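Local coordinates for T9SS C-terminal target domain-containing protein (Bacteroides cellulosilyticus, PDB 5JVK) that probably hydrolyses O-glycosidic bonds within carbohydrate chains, as a family 39 glycoside hydrolase of a gut bacterium, at residues L17-I22 / V89-V94. Numbering follows the deposited sequence.
Sequences LVSTDI and VNYAVV
A parallel edge pairing closes one side of the mixed beta sheet in the N-terminal beta domain, where the short strand 18-20 lies against the end of strand 83-94, next to the (beta/alpha)8 barrel. Four backbone hydrogen bonds form the ladder in the staggered parallel pattern: Ala92 N to Leu17 O, Ser19 N to Ala92 O, Val94 N to Ser19 O, and Asp21 N to Val94 O. The second is almost straight, 163° at the hydrogen and nearly along the C=O axis, at 3.0 Å from Ser19 N to Ala92 O; Val94 N instead meets Ser19 O from above the carbonyl plane.

The side chains divide between two faces. Val18, Thr20, Ala92 and Val94 share one, where Tyr405, Gln406 and Ala409 of helix 403-415 and Leu124 and Met127 of helix 118-127 pack against them; beta-branched residues suit the extended backbone, and small Ala92 lets Val18 CG2 approach its CB to 4.2 Å. Ser19, Tyr91 and Val93 take the other. Tyr91 has CG anti to its backbone N (chi1 -166°), which carries the ring obliquely across to the neighbouring strand: CD1 lies 3.4 Å from Leu17 O, and OH ends 3.3 Å from Ser19 CB. A small residue fits at Ser19, beside the phenol oxygen, and the Ser19 OG hydrogen-bonds to Lys25 NZ. An alanine in place of Tyr91 would remove the ring and would probably leave Leu17 and Ser19 less well packed on this face. Leucine suits position 17 because it is long enough for one methyl, CD2, to meet both neighbours: Tyr91 CD1 at 4.0 Å and, where the side chains of Leu17 and Val89 cross at about a right angle, Val89 CG2 at 4.2 Å.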
# COMPACT_ATOMS: atom_id res chain seq x y z
N LEU A 17 8.48 10.69 12.79
CA LEU A 17 9.60 9.77 13.03
C LEU A 17 10.15 9.15 11.73
O LEU A 17 10.68 8.04 11.73
CB LEU A 17 9.18 8.69 14.03
CG LEU A 17 8.83 9.18 15.45
CD1 LEU A 17 8.07 8.13 16.23
CD2 LEU A 17 10.08 9.60 16.21
N VAL A 18 10.02 9.89 10.62
CA VAL A 18 10.53 9.48 9.31
C VAL A 18 11.26 10.68 8.71
O VAL A 18 10.77 11.80 8.80
CB VAL A 18 9.38 9.07 8.37
CG1 VAL A 18 9.90 8.74 6.98
CG2 VAL A 18 8.61 7.90 8.97
N SER A 19 12.40 10.43 8.07
CA SER A 19 13.18 11.51 7.45
C SER A 19 13.89 11.01 6.19
O SER A 19 14.52 9.95 6.21
CB SER A 19 14.18 12.07 8.46
OG SER A 19 14.93 13.15 7.92
N THR A 20 13.78 11.77 5.10
CA THR A 20 14.45 11.42 3.84
C THR A 20 15.94 11.74 3.89
O THR A 20 16.36 12.70 4.55
CB THR A 20 13.83 12.15 2.63
OG1 THR A 20 13.96 13.57 2.79
CG2 THR A 20 12.35 11.80 2.48
N ASP A 21 16.74 10.91 3.21
CA ASP A 21 18.18 11.14 3.01
C ASP A 21 19.01 11.00 4.29
O ASP A 21 18.48 10.97 5.40
CB ASP A 21 18.42 12.52 2.36
CG ASP A 21 19.68 12.58 1.49
OD1 ASP A 21 20.45 11.60 1.43
OD2 ASP A 21 19.89 13.64 0.85
N ILE A 22 20.32 10.88 4.12
CA ILE A 22 21.29 10.95 5.23
C ILE A 22 21.42 12.39 5.76
O ILE A 22 21.07 13.34 5.05
CB ILE A 22 22.68 10.39 4.82
CG1 ILE A 22 23.36 11.26 3.75
CG2 ILE A 22 22.54 8.95 4.35
CD1 ILE A 22 24.72 10.74 3.30
N VAL A 89 11.44 4.13 20.62
CA VAL A 89 10.63 4.12 19.39
C VAL A 89 11.52 3.78 18.20
O VAL A 89 12.74 3.66 18.34
CB VAL A 89 9.92 5.48 19.15
CG1 VAL A 89 8.88 5.73 20.23
CG2 VAL A 89 10.91 6.64 19.07
N ASN A 90 10.91 3.63 17.03
CA ASN A 90 11.64 3.41 15.79
C ASN A 90 11.71 4.69 14.97
O ASN A 90 10.87 5.59 15.12
CB ASN A 90 11.01 2.27 14.98
CG ASN A 90 11.16 0.93 15.67
OD1 ASN A 90 10.21 0.39 16.22
ND2 ASN A 90 12.38 0.38 15.64
N TYR A 91 12.73 4.77 14.11
CA TYR A 91 12.99 5.94 13.28
C TYR A 91 13.48 5.49 11.90
O TYR A 91 14.49 4.79 11.79
CB TYR A 91 14.03 6.84 13.95
CG TYR A 91 14.12 8.23 13.36
CD1 TYR A 91 13.20 9.22 13.69
CD2 TYR A 91 15.15 8.56 12.47
CE1 TYR A 91 13.28 10.49 13.15
CE2 TYR A 91 15.24 9.83 11.92
CZ TYR A 91 14.31 10.79 12.26
OH TYR A 91 14.40 12.05 11.72
N ALA A 92 12.75 5.88 10.86
CA ALA A 92 13.02 5.44 9.50
C ALA A 92 13.78 6.52 8.73
O ALA A 92 13.23 7.60 8.48
CB ALA A 92 11.72 5.09 8.79
N VAL A 93 15.03 6.24 8.38
CA VAL A 93 15.82 7.10 7.49
C VAL A 93 15.75 6.50 6.08
O VAL A 93 16.52 5.59 5.74
CB VAL A 93 17.28 7.24 7.98
CG1 VAL A 93 18.06 8.18 7.08
CG2 VAL A 93 17.30 7.74 9.42
N VAL A 94 14.84 7.03 5.27
CA VAL A 94 14.48 6.45 3.96
C VAL A 94 15.14 7.21 2.81
O VAL A 94 15.53 8.37 2.98
CB VAL A 94 12.95 6.41 3.75
CG1 VAL A 94 12.27 5.70 4.91
CG2 VAL A 94 12.35 7.80 3.53